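Local coordinates for protein multi-copper Oxidase CueO (Ochrobactrum, PDB 6EVG) that oxidises lignin model compounds and lignosulfonate as a laccase-like multi-copper enzyme, probably passing the electrons taken from its substrates to dioxygen, at residues Ser126-Pro132 / Ile146-Val152; Asp170-Gln176 / Arg221-Gly227. One frame throughout, in Å; residues are numbered along the deposited sequence.

Contact 1 (Ser126-Pro132 / Ile146-Val152); sequences SFNWFHP and IAGLMVV
The F130 ring lies flat over the backbone of G148, whose CA sits 3.8 Å from the ring centroid and 19° off its normal, a CH-pi contact. CG of F130 occupies the position between backbone N and carbonyl carbon (chi1 50°), which folds the phenyl group across to the partner strand; a beta carbon on G148 would run into CZ. M150 extends this apolar patch. Its CB meets the F130 ring edge in plane, while the chain bends at its last torsion and brings CE to 3.9 Å from F130 CD2. On the opposite sheet face F127 works through its ring edge: CD1 lies 3.9 Å from V151 CG2, and CE1 is 4.1 Å from L149 CD1. Six backbone hydrogen bonds join the antiparallel strands at the hydrogen-bonded pairs S126-V152, N128-M150 and F130-G148. The bond from N128 N to M150 O is 2.8 Å, and N128 ND2 also reaches back along its own strand to S126 OG at 2.9 Å. The pair belongs to a cupredoxin-like domain, and H131, bonded through NE2 to H93, probably matches a trinuclear-cluster histidine of related oxidases. Strand 148-153 runs between 126-131 and 67-71 in a mixed sheet, and 91-93 flanks 126-131 on its other side. The F127, W129, L149 and V151 face packs on strand 219-226, whereas F130 turns to I59 of strand 54-59.

Contact 2 (Asp170-Gln176 / Arg221-Gly227); sequences DIPLVLQ and RLRILNG
D170 and R223 form a two-pronged salt bridge. R223 presents its side, NE to OD1 and NH2 to OD2 of D170, both at 2.8 Å, and each carboxylate oxygen accepts on its syn lone pair. The two planes are 17° apart, and the NH2 bond is almost straight at 176°. D170 holds its carboxylate ready by setting CG anti to the backbone N (chi1 179°). R221 lies alongside, its CD 3.6 Å from D170 OD1, but no N-H of it points at the carboxylate; R221 NH1 stays 4.2 Å from D170 OD2. The R221 guanidinium is paired with E271 and D157. Replacing R223 by a leucine would probably leave both D170 oxygens without their close partners and the carboxylate freer to turn.

Backbone bonds follow the parallel pattern: I171, L173 and L175 each donate through N to the carbonyls of R221, R223 and L225 and accept through O from the N of R223, L225 and G227; the last bond, G227 N to L175 O, is 2.9 Å. Just beyond, Q176 NE2 approaches G227 O from above the carbonyl plane at 3.1 Å, while Q176 OE1 is held by Y63.

Apolar contacts fill the face away from the salt bridge. L175 CD1 reaches I224 CG2 at 3.7 Å, and L173 CD1 touches L222 CD1 at 4.1 Å. On the salt-bridge face V174 lies beside L225, both pointing the same way.

Chemically, one end is thus a buried cluster in which two arginines, the NH2 of each lying over a face of the other's guanidinium, are balanced by D170, E271 and D157. Such neighbours are likely to keep D170 ionised; between them and the polar Q176-G227 end lies mostly the hydrocarbon packing of a cupredoxin-type beta-sandwich.

Overall arrangement
The centres of contacts 1 and 2 are 11 Å apart, and the two strand pairs press against each other face to face, their apolar faces meeting in one shared core. F127 CE2 comes within 3.5 Å of R223 C, and L225 CD2 lies 3.6 Å from both W129 CE3 and L149 CD2. L149 also touches P172, tying strand 148-153 to strand 170-178, the next in the chain. The copper held by H434, C490 and H495 is about 12 Å from the N226 side chain in contact 2, while in contact 1 the rings of H131 and H491, the residue following C490, meet.

Contact 1 (Ser126-Pro132 / Ile146-Val152)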
loop_
_atom_site.group_PDB
_atom_site.type_symbol
_atom_site.label_atom_id
_atom_site.label_comp_id
_atom_site.label_asym_id
_atom_site.label_seq_id
_atom_site.Cartn_x
_atom_site.Cartn_y
_atom_site.Cartn_z
ATOM N N SER A 126 -9.988 -9.158 -1.172
ATOM C CA SER A 126 -8.707 -8.455 -1.339
ATOM C C SER A 126 -8.183 -7.956 -0.034
ATOM O O SER A 126 -8.908 -7.794 0.969
ATOM C CB SER A 126 -8.893 -7.302 -2.334
ATOM O OG SER A 126 -10.026 -6.494 -1.998
ATOM N N PHE A 127 -6.884 -7.689 -0.035
ATOM C CA PHE A 127 -6.108 -7.130 1.084
ATOM C C PHE A 127 -5.777 -5.680 0.762
ATOM O O PHE A 127 -4.949 -5.414 -0.098
ATOM C CB PHE A 127 -4.849 -7.982 1.301
ATOM C CG PHE A 127 -3.906 -7.474 2.343
ATOM C CD1 PHE A 127 -4.302 -7.190 3.643
ATOM C CD2 PHE A 127 -2.560 -7.311 2.095
ATOM C CE1 PHE A 127 -3.405 -6.770 4.600
ATOM C CE2 PHE A 127 -1.667 -6.863 3.039
ATOM C CZ PHE A 127 -2.084 -6.625 4.301
ATOM N N ASN A 128 -6.471 -4.797 1.462
ATOM C CA ASN A 128 -6.429 -3.339 1.258
ATOM C C ASN A 128 -5.877 -2.662 2.483
ATOM O O ASN A 128 -5.531 -3.326 3.489
ATOM C CB ASN A 128 -7.814 -2.846 0.841
ATOM C CG ASN A 128 -8.354 -3.701 -0.295
ATOM O OD1 ASN A 128 -7.753 -3.712 -1.374
ATOM N ND2 ASN A 128 -9.445 -4.381 -0.047
ATOM N N TRP A 129 -5.814 -1.334 2.479
ATOM C CA TRP A 129 -5.269 -0.610 3.625
ATOM C C TRP A 129 -5.791 0.813 3.627
ATOM O O TRP A 129 -6.555 1.206 2.754
ATOM C CB TRP A 129 -3.743 -0.702 3.704
ATOM C CG TRP A 129 -2.994 0.034 2.639
ATOM C CD1 TRP A 129 -3.036 -0.122 1.288
ATOM C CD2 TRP A 129 -1.949 0.980 2.891
ATOM N NE1 TRP A 129 -2.091 0.688 0.691
ATOM C CE2 TRP A 129 -1.428 1.391 1.667
ATOM C CE3 TRP A 129 -1.415 1.537 4.064
ATOM C CZ2 TRP A 129 -0.363 2.307 1.578
ATOM C CZ3 TRP A 129 -0.386 2.432 3.997
ATOM C CH2 TRP A 129 0.155 2.811 2.736
ATOM N N PHE A 130 -5.364 1.597 4.621
ATOM C CA PHE A 130 -5.806 2.985 4.695
ATOM C C PHE A 130 -4.793 3.809 5.415
ATOM O O PHE A 130 -4.052 3.309 6.288
ATOM C CB PHE A 130 -7.230 3.105 5.322
ATOM C CG PHE A 130 -7.442 2.393 6.597
ATOM C CD1 PHE A 130 -7.256 3.005 7.824
ATOM C CD2 PHE A 130 -7.930 1.085 6.627
ATOM C CE1 PHE A 130 -7.530 2.341 9.018
ATOM C CE2 PHE A 130 -8.172 0.400 7.829
ATOM C CZ PHE A 130 -7.977 1.042 8.997
ATOM N N HIS A 131 -4.737 5.096 5.069
ATOM C CA HIS A 131 -3.650 5.966 5.526
ATOM C C HIS A 131 -4.012 7.390 5.111
ATOM O O HIS A 131 -4.892 7.584 4.276
ATOM C CB HIS A 131 -2.334 5.520 4.879
ATOM C CG HIS A 131 -2.393 5.523 3.385
ATOM N ND1 HIS A 131 -2.255 6.673 2.629
ATOM C CD2 HIS A 131 -2.695 4.548 2.517
ATOM C CE1 HIS A 131 -2.405 6.345 1.350
ATOM N NE2 HIS A 131 -2.634 5.048 1.251
ATOM N N PRO A 132 -3.307 8.380 5.644
ATOM C CA PRO A 132 -3.647 9.789 5.282
ATOM C C PRO A 132 -3.332 10.056 3.833
ATOM O O PRO A 132 -2.432 9.465 3.218
ATOM C CB PRO A 132 -2.744 10.624 6.183
ATOM C CG PRO A 132 -2.449 9.705 7.355
ATOM C CD PRO A 132 -2.322 8.363 6.711
ATOM N N ILE A 146 0.612 6.612 10.881
ATOM C CA ILE A 146 -0.821 6.446 10.728
ATOM C C ILE A 146 -1.161 5.564 9.534
ATOM O O ILE A 146 -0.957 5.962 8.374
ATOM C CB ILE A 146 -1.497 7.847 10.598
ATOM C CG1 ILE A 146 -1.209 8.719 11.811
ATOM C CG2 ILE A 146 -2.989 7.672 10.382
ATOM C CD1 ILE A 146 -1.472 10.220 11.525
ATOM N N ALA A 147 -1.670 4.379 9.824
ATOM C CA ALA A 147 -2.126 3.438 8.803
ATOM C C ALA A 147 -2.869 2.329 9.478
ATOM O O ALA A 147 -2.637 2.040 10.646
ATOM C CB ALA A 147 -0.985 2.838 8.000
ATOM N N GLY A 148 -3.748 1.679 8.706
ATOM C CA GLY A 148 -4.363 0.416 9.144
ATOM C C GLY A 148 -4.596 -0.466 7.919
ATOM O O GLY A 148 -4.330 -0.062 6.810
ATOM N N LEU A 149 -5.084 -1.668 8.194
ATOM C CA LEU A 149 -5.282 -2.689 7.170
ATOM C C LEU A 149 -6.761 -2.976 7.015
ATOM O O LEU A 149 -7.527 -2.820 7.961
ATOM C CB LEU A 149 -4.504 -3.966 7.526
ATOM C CG LEU A 149 -3.033 -3.768 7.769
ATOM C CD1 LEU A 149 -2.375 -5.085 8.174
ATOM C CD2 LEU A 149 -2.321 -3.168 6.557
ATOM N N MET A 150 -7.174 -3.415 5.822
ATOM C CA MET A 150 -8.594 -3.638 5.541
ATOM C C MET A 150 -8.799 -4.790 4.608
ATOM O O MET A 150 -8.506 -4.639 3.411
ATOM C CB MET A 150 -9.213 -2.330 4.990
ATOM C CG MET A 150 -10.703 -2.427 4.764
ATOM S SD MET A 150 -11.477 -0.809 4.417
ATOM C CE MET A 150 -11.557 -0.081 6.026
ATOM N N VAL A 151 -9.234 -5.926 5.120
ATOM C CA VAL A 151 -9.522 -7.096 4.323
ATOM C C VAL A 151 -10.990 -7.131 3.946
ATOM O O VAL A 151 -11.855 -6.974 4.820
ATOM C CB VAL A 151 -9.118 -8.385 5.090
ATOM C CG1 VAL A 151 -9.671 -9.621 4.393
ATOM C CG2 VAL A 151 -7.618 -8.459 5.247
ATOM N N VAL A 152 -11.273 -7.329 2.655
ATOM C CA VAL A 152 -12.609 -7.677 2.192
ATOM C C VAL A 152 -12.604 -9.181 1.946
ATOM O O VAL A 152 -11.779 -9.669 1.173
ATOM C CB VAL A 152 -13.012 -6.923 0.906
ATOM C CG1 VAL A 152 -14.338 -7.451 0.383
ATOM C CG2 VAL A 152 -13.107 -5.427 1.209
#

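Contact 2 (Asp170-Gln176 / Arg221-Gly227)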
loop_
_atom_site.group_PDB
_atom_site.type_symbol
_atom_site.label_atom_id
_atom_site.label_comp_id
_atom_site.label_asym_id
_atom_site.label_seq_id
_atom_site.Cartn_x
_atom_site.Cartn_y
_atom_site.Cartn_z
ATOM N N ASP A 170 -2.337 -17.034 8.926
ATOM C CA ASP A 170 -2.719 -15.915 8.041
ATOM C C ASP A 170 -2.221 -14.669 8.781
ATOM O O ASP A 170 -2.843 -14.255 9.759
ATOM C CB ASP A 170 -4.215 -15.930 7.821
ATOM C CG ASP A 170 -4.707 -14.820 6.945
ATOM O OD1 ASP A 170 -3.876 -14.097 6.318
ATOM O OD2 ASP A 170 -5.966 -14.682 6.803
ATOM N N ILE A 171 -1.081 -14.132 8.332
ATOM C CA ILE A 171 -0.344 -13.159 9.076
ATOM C C ILE A 171 -0.034 -11.947 8.192
ATOM O O ILE A 171 0.542 -12.091 7.133
ATOM C CB ILE A 171 1.023 -13.751 9.578
ATOM C CG1 ILE A 171 0.758 -14.993 10.463
ATOM C CG2 ILE A 171 1.826 -12.721 10.320
ATOM C CD1 ILE A 171 1.976 -15.803 10.765
ATOM N N PRO A 172 -0.430 -10.738 8.639
ATOM C CA PRO A 172 -0.076 -9.519 7.886
ATOM C C PRO A 172 1.322 -9.055 8.265
ATOM O O PRO A 172 1.705 -9.101 9.436
ATOM C CB PRO A 172 -1.133 -8.508 8.348
ATOM C CG PRO A 172 -1.398 -8.915 9.767
ATOM C CD PRO A 172 -1.244 -10.426 9.820
ATOM N N LEU A 173 2.046 -8.578 7.221
ATOM C CA LEU A 173 3.399 -8.039 7.395
ATOM C C LEU A 173 3.445 -6.667 6.743
ATOM O O LEU A 173 3.393 -6.551 5.510
ATOM C CB LEU A 173 4.468 -8.917 6.734
ATOM C CG LEU A 173 4.503 -10.394 7.202
ATOM C CD1 LEU A 173 5.597 -11.134 6.374
ATOM C CD2 LEU A 173 4.745 -10.542 8.690
ATOM N N VAL A 174 3.607 -5.635 7.557
ATOM C CA VAL A 174 3.731 -4.263 7.068
ATOM C C VAL A 174 5.219 -3.901 7.137
ATOM O O VAL A 174 5.801 -3.748 8.229
ATOM C CB VAL A 174 2.884 -3.270 7.916
ATOM C CG1 VAL A 174 3.066 -1.872 7.364
ATOM C CG2 VAL A 174 1.433 -3.717 7.942
ATOM N N LEU A 175 5.808 -3.771 5.950
ATOM C CA LEU A 175 7.242 -3.516 5.811
ATOM C C LEU A 175 7.478 -2.002 5.749
ATOM O O LEU A 175 6.861 -1.329 4.893
ATOM C CB LEU A 175 7.779 -4.161 4.540
ATOM C CG LEU A 175 7.445 -5.630 4.290
ATOM C CD1 LEU A 175 8.077 -6.135 2.999
ATOM C CD2 LEU A 175 7.858 -6.541 5.463
ATOM N N GLN A 176 8.356 -1.484 6.605
ATOM C CA GLN A 176 8.666 -0.057 6.624
ATOM C C GLN A 176 10.144 0.137 6.947
ATOM O O GLN A 176 10.886 -0.817 7.220
ATOM C CB GLN A 176 7.779 0.720 7.594
ATOM C CG GLN A 176 6.315 0.659 7.258
ATOM C CD GLN A 176 5.443 1.258 8.320
ATOM O OE1 GLN A 176 5.509 0.855 9.510
ATOM N NE2 GLN A 176 4.599 2.225 7.917
ATOM N N ARG A 221 -0.060 -18.207 5.023
ATOM C CA ARG A 221 -0.365 -17.042 4.186
ATOM C C ARG A 221 0.209 -15.796 4.830
ATOM O O ARG A 221 -0.105 -15.510 6.000
ATOM C CB ARG A 221 -1.868 -16.959 4.050
ATOM C CG ARG A 221 -2.469 -15.866 3.244
ATOM C CD ARG A 221 -4.040 -16.062 3.332
ATOM N NE ARG A 221 -4.760 -15.219 2.417
ATOM C CZ ARG A 221 -6.089 -15.339 2.308
ATOM N NH1 ARG A 221 -6.730 -16.271 3.046
ATOM N NH2 ARG A 221 -6.736 -14.550 1.477
ATOM N N LEU A 222 1.022 -15.068 4.066
ATOM C CA LEU A 222 1.580 -13.782 4.513
ATOM C C LEU A 222 0.966 -12.728 3.619
ATOM O O LEU A 222 1.056 -12.771 2.394
ATOM C CB LEU A 222 3.114 -13.781 4.349
ATOM C CG LEU A 222 3.854 -14.932 5.062
ATOM C CD1 LEU A 222 5.344 -14.904 4.710
ATOM C CD2 LEU A 222 3.666 -14.866 6.562
ATOM N N ARG A 223 0.320 -11.733 4.259
ATOM C CA ARG A 223 -0.326 -10.633 3.555
ATOM C C ARG A 223 0.620 -9.447 3.706
ATOM O O ARG A 223 0.725 -8.847 4.782
ATOM C CB ARG A 223 -1.699 -10.354 4.100
ATOM C CG ARG A 223 -2.636 -11.554 4.053
ATOM C CD ARG A 223 -4.060 -11.165 4.186
ATOM N NE ARG A 223 -4.954 -12.250 4.487
ATOM C CZ ARG A 223 -6.221 -12.330 4.071
ATOM N NH1 ARG A 223 -6.656 -11.552 3.077
ATOM N NH2 ARG A 223 -7.009 -13.169 4.662
ATOM N N ILE A 224 1.380 -9.137 2.631
ATOM C CA ILE A 224 2.516 -8.225 2.703
ATOM C C ILE A 224 2.110 -6.870 2.080
ATOM O O ILE A 224 1.648 -6.809 0.962
ATOM C CB ILE A 224 3.735 -8.779 1.970
ATOM C CG1 ILE A 224 4.076 -10.217 2.492
ATOM C CG2 ILE A 224 4.922 -7.834 2.178
ATOM C CD1 ILE A 224 5.240 -10.880 1.751
ATOM N N LEU A 225 2.322 -5.822 2.877
ATOM C CA LEU A 225 2.124 -4.428 2.446
ATOM C C LEU A 225 3.480 -3.696 2.586
ATOM O O LEU A 225 4.141 -3.795 3.623
ATOM C CB LEU A 225 1.107 -3.739 3.364
ATOM C CG LEU A 225 1.055 -2.201 3.254
ATOM C CD1 LEU A 225 0.535 -1.690 1.927
ATOM C CD2 LEU A 225 0.183 -1.670 4.387
ATOM N N ASN A 226 3.854 -2.914 1.545
ATOM C CA ASN A 226 4.929 -1.940 1.722
ATOM C C ASN A 226 4.304 -0.618 2.169
ATOM O O ASN A 226 3.610 0.034 1.392
ATOM C CB ASN A 226 5.712 -1.775 0.417
ATOM C CG ASN A 226 6.793 -0.746 0.560
ATOM O OD1 ASN A 226 6.829 0.054 1.469
ATOM N ND2 ASN A 226 7.757 -0.782 -0.401
ATOM N N GLY A 227 4.523 -0.296 3.453
ATOM C CA GLY A 227 4.012 0.929 4.011
ATOM C C GLY A 227 5.060 2.046 4.195
ATOM O O GLY A 227 4.799 2.998 4.954
#